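Local coordinates for protein multi-copper Oxidase CueO (PDB 6EVG) that oxidises lignin model compounds and lignosulfonate as a laccase-like enzyme, probably passing their electrons through its bound copper to dioxygen, at residues 247-252 with 460-465; 319-324 with 442-447; 125-130 with 221-226. All blocks are in the same frame, centred on the assembly; numbering follows the deposited sequence.

In contact 3, strand 126-131 of the first expected cupredoxin-like domain meets strand 219-226 of the second. This closes before contact 1 opens, in which the turn between strands 243-248 and 251-259 reaches strand 463-466 of the third. Contact 2, nested in the loop closed by contact 1, lays segment 319-324 against edge strand 442-448. Contacts 1 and 3 share the seven-stranded sheet and have centres about 10 Å apart. Contacts 1 and 2 have centres about 9 Å apart and meet where K461 N approaches F443 O. Contacts 2 and 3, with centres about 18 Å apart, do not touch. Contacts 3 and 1 probably join three domains in turn; contact 2 fixes a loop to the last.

Contact 1. Residues 247-252 with 460-465; sequences ASDGGF and WKDTAL. With EDO (1,2-ethanediol), chain D.
D249 OD2 accepts three hydrogen bonds from the 460-465 segment. D462 N meets the anti lone pair of D249 OD2 at 2.9 Å (N-H...O angle 156°). T463 N (3.0 Å) and K461 NZ (2.9 Å) approach D249 OD2 from opposite faces of the carboxylate, each well out of its plane, the lysine as a salt bridge. Bends at chi3 (60°) and chi4 (58°) turn the lysine chain so that NZ also reaches S248 OG, at 3.0 Å, and T463 O of its own segment. With an alanine here, D249 would probably lose its charge partner, S248 OG a donor and E268 its salt bridge to the ammonium.

The carboxylate stands on a type I turn from S248 to G251, the tight two-residue connection of a beta-hairpin. Within that turn G250 N bonds W460 O at 2.9 Å, the donor lying above the carbonyl plane. A beta carbon at G250 would come within 2.6 Å of W460 CB, so a side chain would clash unless the backbone moved. One water bridges W460 O to G251 O, and a second links W460 N to F252 O.

Further out, strand 269-275 positions the first shell: R269 N bonds D249 OD1, R269 O bonds S248 OG, and the R269 guanidinium pairs with D462 OD2. T463 OG1 bonds D462 OD1 and H93, and its side chain lies about 11 Å from a bound copper ion.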
loop_
_atom_site.group_PDB
_atom_site.type_symbol
_atom_site.label_atom_id
_atom_site.label_comp_id
_atom_site.label_asym_id
_atom_site.label_seq_id
_atom_site.Cartn_x
_atom_site.Cartn_y
_atom_site.Cartn_z
ATOM N N ALA A 247 -11.834 -7.363 -3.529
ATOM C CA ALA A 247 -11.150 -7.233 -2.224
ATOM C C ALA A 247 -10.451 -5.906 -2.186
ATOM O O ALA A 247 -10.051 -5.333 -3.184
ATOM C CB ALA A 247 -10.114 -8.340 -2.049
ATOM N N SER A 248 -10.256 -5.440 -0.926
ATOM C CA SER A 248 -9.297 -4.351 -0.657
ATOM C C SER A 248 -8.304 -4.826 0.421
ATOM O O SER A 248 -8.098 -6.042 0.554
ATOM C CB SER A 248 -10.000 -3.025 -0.339
ATOM O OG SER A 248 -9.074 -1.932 -0.304
ATOM N N ASP A 249 -7.712 -3.889 1.137
ATOM C CA ASP A 249 -6.524 -4.156 1.989
ATOM C C ASP A 249 -6.719 -5.372 2.874
ATOM O O ASP A 249 -5.789 -6.174 3.068
ATOM C CB ASP A 249 -6.314 -2.938 2.916
ATOM C CG ASP A 249 -6.414 -1.598 2.269
ATOM O OD1 ASP A 249 -6.111 -1.422 1.071
ATOM O OD2 ASP A 249 -6.853 -0.656 3.024
ATOM N N GLY A 250 -7.879 -5.457 3.539
ATOM C CA GLY A 250 -8.166 -6.440 4.531
ATOM C C GLY A 250 -8.924 -7.646 4.051
ATOM O O GLY A 250 -9.375 -8.449 4.896
ATOM N N GLY A 251 -9.090 -7.781 2.741
ATOM C CA GLY A 251 -9.666 -8.981 2.171
ATOM C C GLY A 251 -10.974 -8.776 1.428
ATOM O O GLY A 251 -11.288 -7.667 0.946
ATOM N N PHE A 252 -11.667 -9.874 1.253
ATOM C CA PHE A 252 -12.802 -9.930 0.317
ATOM C C PHE A 252 -13.962 -9.124 0.815
ATOM O O PHE A 252 -14.233 -8.981 2.019
ATOM C CB PHE A 252 -13.190 -11.379 0.058
ATOM C CG PHE A 252 -12.130 -12.197 -0.572
ATOM C CD1 PHE A 252 -11.589 -11.847 -1.814
ATOM C CD2 PHE A 252 -11.556 -13.318 0.094
ATOM C CE1 PHE A 252 -10.594 -12.575 -2.391
ATOM C CE2 PHE A 252 -10.532 -14.035 -0.518
ATOM C CZ PHE A 252 -10.048 -13.671 -1.749
ATOM N N TRP A 460 -12.972 -4.695 5.137
ATOM C CA TRP A 460 -11.863 -4.351 6.058
ATOM C C TRP A 460 -10.776 -3.615 5.341
ATOM O O TRP A 460 -10.334 -4.080 4.242
ATOM C CB TRP A 460 -11.319 -5.620 6.725
ATOM C CG TRP A 460 -12.167 -6.144 7.803
ATOM C CD1 TRP A 460 -12.899 -7.297 7.848
ATOM C CD2 TRP A 460 -12.423 -5.489 9.079
ATOM N NE1 TRP A 460 -13.581 -7.407 9.023
ATOM C CE2 TRP A 460 -13.285 -6.321 9.825
ATOM C CE3 TRP A 460 -11.939 -4.326 9.658
ATOM C CZ2 TRP A 460 -13.673 -5.997 11.124
ATOM C CZ3 TRP A 460 -12.334 -4.029 10.971
ATOM C CH2 TRP A 460 -13.148 -4.851 11.678
ATOM N N LYS A 461 -10.316 -2.503 5.914
ATOM C CA LYS A 461 -9.253 -1.718 5.301
ATOM C C LYS A 461 -8.232 -1.315 6.365
ATOM O O LYS A 461 -8.473 -1.364 7.578
ATOM C CB LYS A 461 -9.836 -0.501 4.559
ATOM C CG LYS A 461 -10.436 -0.970 3.180
ATOM C CD LYS A 461 -10.953 0.092 2.284
ATOM C CE LYS A 461 -9.928 1.088 1.890
ATOM N NZ LYS A 461 -8.694 0.597 1.185
ATOM N N ASP A 462 -7.042 -0.952 5.866
ATOM C CA ASP A 462 -6.012 -0.355 6.710
ATOM C C ASP A 462 -5.502 0.959 6.173
ATOM O O ASP A 462 -4.731 1.622 6.900
ATOM C CB ASP A 462 -4.841 -1.355 7.008
ATOM C CG ASP A 462 -4.113 -1.833 5.762
ATOM O OD1 ASP A 462 -3.640 -0.965 4.976
ATOM O OD2 ASP A 462 -3.989 -3.072 5.572
ATOM N N THR A 463 -5.859 1.370 4.950
ATOM C CA THR A 463 -5.397 2.585 4.341
ATOM C C THR A 463 -6.635 3.154 3.594
ATOM O O THR A 463 -7.328 2.386 2.945
ATOM C CB THR A 463 -4.230 2.356 3.373
ATOM O OG1 THR A 463 -3.196 1.621 4.084
ATOM C CG2 THR A 463 -3.668 3.612 2.841
ATOM N N ALA A 464 -6.884 4.457 3.690
ATOM C CA ALA A 464 -8.051 5.066 3.014
ATOM C C ALA A 464 -7.772 6.478 2.630
ATOM O O ALA A 464 -7.191 7.227 3.430
ATOM C CB ALA A 464 -9.261 5.019 3.879
ATOM N N LEU A 465 -8.228 6.891 1.454
ATOM C CA LEU A 465 -8.053 8.258 1.013
ATOM C C LEU A 465 -9.153 9.136 1.634
ATOM O O LEU A 465 -10.340 8.916 1.407
ATOM C CB LEU A 465 -8.094 8.361 -0.518
ATOM C CG LEU A 465 -7.729 9.712 -1.109
ATOM C CD1 LEU A 465 -6.340 10.225 -0.715
ATOM C CD2 LEU A 465 -7.903 9.695 -2.622
HETATM C C1 EDO D . -11.280 4.739 0.051
HETATM O O1 EDO D . -9.889 4.842 0.343
HETATM C C2 EDO D . -11.994 5.972 0.553
HETATM O O2 EDO D . -11.609 7.166 -0.149
HETATM O O HOH W 1 -11.656 -4.965 1.907
HETATM O O HOH W 2 -12.942 -7.358 3.935
#

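Contact 2. Residues 319-324 with 442-447; sequences DGPDAP and SFRILS
R444 reaches from its strand to the backbone of D322, and hydrogen bonding is the first kind of interaction here. Both terminal nitrogens grip one atom: NH1 lies 2.8 Å and NH2 3.0 Å from D322 O. The oxygen sits almost exactly in the guanidinium plane, in the fork between the two nitrogens. The NH1 bond runs nearly along the C=O axis, with a C=O...N angle of 171°, whereas NH2 donates from above the carbonyl plane. NH2 has a second acceptor in S458 O. Bends at chi2 (-67°) and chi3 (-62°) shape the arginine chain that carries the group to the loop.

The second kind is van der Waals cover on the two faces of the guanidinium. P321 CG lies over the centre of one face, 3.7 Å above the plane, and P321 CB is as near to NH1 of R444. P324 CB lies over the opposite face, offset toward the rim; the P324 ring crosses the arginine chain at about a right angle, and P324 CD comes 3.8 Å from R444 NH2. Two proline rings and a carbonyl thus probably limit both tilt and rotation of the charged group, and W460 adds a cation-pi contact.

Apolar contact completes the set. P324 CG meets L446 CD2 at 3.8 Å, the two side chains running antiparallel alongside each other, and P324 CB packs 3.9 Å from R444 CB. Both P324 and L446 also rest on L473 of the neighbouring strand.

L446 and S447 together face E471, a classic beta bulge in edge strand 442-448. The arrangement fastens the connection between strands 295-303 and 332-336, at the protein surface, to the border of a cupredoxin-like beta-sandwich.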
loop_
_atom_site.group_PDB
_atom_site.type_symbol
_atom_site.label_atom_id
_atom_site.label_comp_id
_atom_site.label_asym_id
_atom_site.label_seq_id
_atom_site.Cartn_x
_atom_site.Cartn_y
_atom_site.Cartn_z
ATOM N N ASP A 319 -17.067 -14.440 0.709
ATOM C CA ASP A 319 -17.104 -14.454 2.156
ATOM C C ASP A 319 -16.466 -13.184 2.716
ATOM O O ASP A 319 -15.302 -13.166 3.057
ATOM C CB ASP A 319 -16.368 -15.695 2.665
ATOM C CG ASP A 319 -14.921 -15.822 2.151
ATOM O OD1 ASP A 319 -14.696 -15.659 0.935
ATOM O OD2 ASP A 319 -13.997 -16.150 2.944
ATOM N N GLY A 320 -17.196 -12.142 2.831
ATOM C CA GLY A 320 -16.718 -10.901 3.386
ATOM C C GLY A 320 -17.457 -10.597 4.666
ATOM O O GLY A 320 -18.358 -11.332 5.081
ATOM N N PRO A 321 -17.085 -9.498 5.346
ATOM C CA PRO A 321 -17.721 -9.089 6.548
ATOM C C PRO A 321 -19.161 -8.612 6.300
ATOM O O PRO A 321 -19.507 -8.159 5.220
ATOM C CB PRO A 321 -16.820 -8.001 7.073
ATOM C CG PRO A 321 -16.201 -7.421 5.869
ATOM C CD PRO A 321 -15.979 -8.607 4.982
ATOM N N ASP A 322 -19.933 -8.606 7.379
ATOM C CA ASP A 322 -21.255 -7.970 7.405
ATOM C C ASP A 322 -21.131 -6.457 7.593
ATOM O O ASP A 322 -20.075 -5.945 7.716
ATOM C CB ASP A 322 -22.137 -8.594 8.489
ATOM C CG ASP A 322 -22.367 -10.121 8.263
ATOM O OD1 ASP A 322 -22.621 -10.504 7.113
ATOM O OD2 ASP A 322 -22.222 -10.901 9.208
ATOM N N ALA A 323 -22.264 -5.727 7.590
ATOM C CA ALA A 323 -22.255 -4.279 7.724
ATOM C C ALA A 323 -21.617 -3.921 9.055
ATOM O O ALA A 323 -21.805 -4.600 10.054
ATOM C CB ALA A 323 -23.689 -3.757 7.680
ATOM N N PRO A 324 -20.895 -2.819 9.116
ATOM C CA PRO A 324 -20.283 -2.406 10.389
ATOM C C PRO A 324 -21.337 -2.007 11.416
ATOM O O PRO A 324 -22.403 -1.472 11.082
ATOM C CB PRO A 324 -19.417 -1.222 9.964
ATOM C CG PRO A 324 -19.995 -0.709 8.726
ATOM C CD PRO A 324 -20.618 -1.862 8.036
ATOM N N SER A 442 -7.356 -2.456 12.239
ATOM C CA SER A 442 -8.128 -2.521 11.012
ATOM C C SER A 442 -9.359 -1.650 11.167
ATOM O O SER A 442 -9.800 -1.411 12.287
ATOM C CB SER A 442 -8.500 -3.946 10.652
ATOM O OG SER A 442 -7.359 -4.746 10.449
ATOM N N PHE A 443 -9.955 -1.192 10.053
ATOM C CA PHE A 443 -11.133 -0.371 10.171
ATOM C C PHE A 443 -12.138 -0.633 9.054
ATOM O O PHE A 443 -11.820 -1.227 8.000
ATOM C CB PHE A 443 -10.794 1.125 10.246
ATOM C CG PHE A 443 -10.082 1.679 9.064
ATOM C CD1 PHE A 443 -10.751 2.101 7.923
ATOM C CD2 PHE A 443 -8.684 1.802 9.052
ATOM C CE1 PHE A 443 -10.090 2.678 6.852
ATOM C CE2 PHE A 443 -7.993 2.382 7.996
ATOM C CZ PHE A 443 -8.705 2.784 6.887
ATOM N N ARG A 444 -13.353 -0.202 9.341
ATOM C CA ARG A 444 -14.445 -0.139 8.371
ATOM C C ARG A 444 -14.776 1.306 8.113
ATOM O O ARG A 444 -14.971 2.069 9.076
ATOM C CB ARG A 444 -15.707 -0.862 8.873
ATOM C CG ARG A 444 -15.518 -2.280 9.330
ATOM C CD ARG A 444 -15.158 -3.259 8.222
ATOM N NE ARG A 444 -16.185 -3.395 7.184
ATOM C CZ ARG A 444 -17.315 -4.077 7.337
ATOM N NH1 ARG A 444 -17.632 -4.714 8.442
ATOM N NH2 ARG A 444 -18.153 -4.155 6.278
ATOM N N ILE A 445 -14.880 1.735 6.869
ATOM C CA ILE A 445 -15.296 3.092 6.561
ATOM C C ILE A 445 -16.835 3.155 6.797
ATOM O O ILE A 445 -17.605 2.394 6.224
ATOM C CB ILE A 445 -14.953 3.489 5.134
ATOM C CG1 ILE A 445 -13.443 3.445 4.915
ATOM C CG2 ILE A 445 -15.552 4.840 4.802
ATOM C CD1 ILE A 445 -12.997 3.631 3.495
ATOM N N LEU A 446 -17.236 4.084 7.651
ATOM C CA LEU A 446 -18.663 4.368 7.912
ATOM C C LEU A 446 -19.249 5.376 7.001
ATOM O O LEU A 446 -20.407 5.232 6.561
ATOM C CB LEU A 446 -18.851 4.828 9.375
ATOM C CG LEU A 446 -18.411 3.881 10.449
ATOM C CD1 LEU A 446 -18.535 4.550 11.800
ATOM C CD2 LEU A 446 -19.143 2.559 10.447
ATOM N N SER A 447 -18.527 6.404 6.665
ATOM C CA SER A 447 -19.025 7.503 5.834
ATOM C C SER A 447 -17.874 8.238 5.184
ATOM O O SER A 447 -16.782 8.337 5.790
ATOM C CB SER A 447 -19.912 8.445 6.631
ATOM O OG SER A 447 -19.194 9.226 7.542
#

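Contact 3. Residues 125-130 with 221-226; sequences ASFNWF and RLRILN
F127 turns its CG anti to the backbone N (chi1 176°), and its ring extends toward strand 221-226, where it meets R223. W129 instead holds CG between the backbone N and the carbonyl carbon (chi1 69°), and its indole meets L225.

The phenyl ring is covered on one face by R223 CB, 3.6 Å from the F127 ring centroid and close to the ring normal, a CH-pi contact. F127 CE2 continues to the backbone, 3.5 Å from R223 C, and reaches L225 CB at 4.2 Å. The extended arginine chain passes obliquely over the same face, R223 CD 4.0 Å from F127 CD1 toward its rim, and carries its charge onward to a salt bridge with D170. There R223 NH2 lies over the guanidinium centre of R221, 3.3 Å above its plane; E271 and D157, both paired with R221, would be expected to temper the repulsion.

L225 approaches the indole with both methyls. L225 CD1 sits over the five-membered ring of W129, 3.6 Å from its centroid in a second CH-pi contact, and L225 CD2 lies 3.6 Å from W129 CE3, at the rim of the indole. H93 meets the tryptophan ring too.

No hydrogen bond joins the segments. The strand axes approach to 8.6 Å and run at 36° to one another, and the contact is made chiefly by side chains. This is face-to-face packing of two beta-sheets, here the five-stranded sheet of 126-131 against the seven-stranded sheet of 219-226, consistent with a buried junction between the first two cupredoxin-like domains of a multicopper oxidase.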
loop_
_atom_site.group_PDB
_atom_site.type_symbol
_atom_site.label_atom_id
_atom_site.label_comp_id
_atom_site.label_asym_id
_atom_site.label_seq_id
_atom_site.Cartn_x
_atom_site.Cartn_y
_atom_site.Cartn_z
ATOM N N ALA A 125 -7.721 -13.930 4.409
ATOM C CA ALA A 125 -6.992 -13.951 3.149
ATOM C C ALA A 125 -6.972 -12.550 2.537
ATOM O O ALA A 125 -8.001 -11.878 2.477
ATOM C CB ALA A 125 -7.661 -14.943 2.207
ATOM N N SER A 126 -5.802 -12.125 2.080
ATOM C CA SER A 126 -5.598 -10.716 1.714
ATOM C C SER A 126 -4.314 -10.521 0.979
ATOM O O SER A 126 -3.374 -11.340 1.032
ATOM C CB SER A 126 -5.640 -9.855 2.984
ATOM O OG SER A 126 -4.784 -10.380 4.005
ATOM N N PHE A 127 -4.254 -9.399 0.275
ATOM C CA PHE A 127 -3.098 -8.915 -0.497
ATOM C C PHE A 127 -2.474 -7.748 0.254
ATOM O O PHE A 127 -3.044 -6.668 0.298
ATOM C CB PHE A 127 -3.562 -8.520 -1.907
ATOM C CG PHE A 127 -2.511 -7.911 -2.777
ATOM C CD1 PHE A 127 -1.290 -8.524 -3.025
ATOM C CD2 PHE A 127 -2.712 -6.722 -3.444
ATOM C CE1 PHE A 127 -0.356 -7.967 -3.870
ATOM C CE2 PHE A 127 -1.770 -6.148 -4.265
ATOM C CZ PHE A 127 -0.606 -6.788 -4.505
ATOM N N ASN A 128 -1.322 -8.035 0.841
ATOM C CA ASN A 128 -0.577 -7.124 1.726
ATOM C C ASN A 128 0.753 -6.781 1.113
ATOM O O ASN A 128 1.095 -7.254 0.003
ATOM C CB ASN A 128 -0.483 -7.739 3.122
ATOM C CG ASN A 128 -1.856 -8.203 3.584
ATOM O OD1 ASN A 128 -2.751 -7.366 3.736
ATOM N ND2 ASN A 128 -1.997 -9.487 3.796
ATOM N N TRP A 129 1.571 -5.999 1.810
ATOM C CA TRP A 129 2.870 -5.606 1.267
ATOM C C TRP A 129 3.799 -5.212 2.398
ATOM O O TRP A 129 3.427 -5.251 3.563
ATOM C CB TRP A 129 2.751 -4.542 0.174
ATOM C CG TRP A 129 2.318 -3.186 0.635
ATOM C CD1 TRP A 129 1.173 -2.813 1.267
ATOM C CD2 TRP A 129 3.019 -1.972 0.344
ATOM N NE1 TRP A 129 1.136 -1.439 1.401
ATOM C CE2 TRP A 129 2.279 -0.908 0.855
ATOM C CE3 TRP A 129 4.235 -1.689 -0.298
ATOM C CZ2 TRP A 129 2.694 0.429 0.710
ATOM C CZ3 TRP A 129 4.656 -0.399 -0.443
ATOM C CH2 TRP A 129 3.867 0.675 0.057
ATOM N N PHE A 130 5.026 -4.820 2.043
ATOM C CA PHE A 130 5.984 -4.412 3.065
ATOM C C PHE A 130 6.975 -3.459 2.488
ATOM O O PHE A 130 7.283 -3.497 1.277
ATOM C CB PHE A 130 6.662 -5.641 3.746
ATOM C CG PHE A 130 7.228 -6.657 2.837
ATOM C CD1 PHE A 130 8.550 -6.626 2.427
ATOM C CD2 PHE A 130 6.478 -7.757 2.418
ATOM C CE1 PHE A 130 9.088 -7.633 1.628
ATOM C CE2 PHE A 130 7.007 -8.754 1.581
ATOM C CZ PHE A 130 8.300 -8.677 1.212
ATOM N N ARG A 221 -7.416 -11.933 -12.623
ATOM C CA ARG A 221 -7.318 -11.214 -11.348
ATOM C C ARG A 221 -6.088 -10.328 -11.364
ATOM O O ARG A 221 -4.973 -10.831 -11.598
ATOM C CB ARG A 221 -7.250 -12.246 -10.247
ATOM C CG ARG A 221 -7.149 -11.799 -8.833
ATOM C CD ARG A 221 -7.074 -13.117 -7.956
ATOM N NE ARG A 221 -7.204 -12.859 -6.548
ATOM C CZ ARG A 221 -7.255 -13.883 -5.686
ATOM N NH1 ARG A 221 -7.210 -15.146 -6.160
ATOM N NH2 ARG A 221 -7.359 -13.629 -4.399
ATOM N N LEU A 222 -6.296 -9.039 -11.104
ATOM C CA LEU A 222 -5.193 -8.072 -10.986
ATOM C C LEU A 222 -5.182 -7.625 -9.541
ATOM O O LEU A 222 -6.171 -7.136 -8.997
ATOM C CB LEU A 222 -5.443 -6.861 -11.908
ATOM C CG LEU A 222 -5.665 -7.202 -13.397
ATOM C CD1 LEU A 222 -6.042 -5.942 -14.180
ATOM C CD2 LEU A 222 -4.441 -7.852 -14.004
ATOM N N ARG A 223 -4.012 -7.792 -8.893
ATOM C CA ARG A 223 -3.824 -7.413 -7.499
ATOM C C ARG A 223 -3.045 -6.103 -7.539
ATOM O O ARG A 223 -1.842 -6.084 -7.827
ATOM C CB ARG A 223 -3.115 -8.487 -6.721
ATOM C CG ARG A 223 -3.822 -9.835 -6.748
ATOM C CD ARG A 223 -3.361 -10.737 -5.665
ATOM N NE ARG A 223 -3.729 -12.116 -5.834
ATOM C CZ ARG A 223 -4.000 -12.960 -4.833
ATOM N NH1 ARG A 223 -4.254 -12.494 -3.608
ATOM N NH2 ARG A 223 -3.998 -14.228 -5.084
ATOM N N ILE A 224 -3.750 -4.971 -7.317
ATOM C CA ILE A 224 -3.219 -3.641 -7.593
ATOM C C ILE A 224 -2.828 -2.970 -6.257
ATOM O O ILE A 224 -3.622 -2.877 -5.348
ATOM C CB ILE A 224 -4.233 -2.766 -8.326
ATOM C CG1 ILE A 224 -4.750 -3.496 -9.615
ATOM C CG2 ILE A 224 -3.580 -1.430 -8.688
ATOM C CD1 ILE A 224 -5.833 -2.719 -10.367
ATOM N N LEU A 225 -1.572 -2.522 -6.223
ATOM C CA LEU A 225 -1.024 -1.744 -5.101
ATOM C C LEU A 225 -0.570 -0.373 -5.656
ATOM O O LEU A 225 0.123 -0.309 -6.675
ATOM C CB LEU A 225 0.202 -2.460 -4.520
ATOM C CG LEU A 225 1.078 -1.608 -3.577
ATOM C CD1 LEU A 225 0.404 -1.234 -2.274
ATOM C CD2 LEU A 225 2.361 -2.381 -3.291
ATOM N N ASN A 226 -0.923 0.718 -4.936
ATOM C CA ASN A 226 -0.267 1.999 -5.192
ATOM C C ASN A 226 0.954 2.098 -4.278
ATOM O O ASN A 226 0.812 2.220 -3.063
ATOM C CB ASN A 226 -1.244 3.151 -4.947
ATOM C CG ASN A 226 -0.580 4.479 -5.160
ATOM O OD1 ASN A 226 0.623 4.617 -5.205
ATOM N ND2 ASN A 226 -1.428 5.531 -5.321
#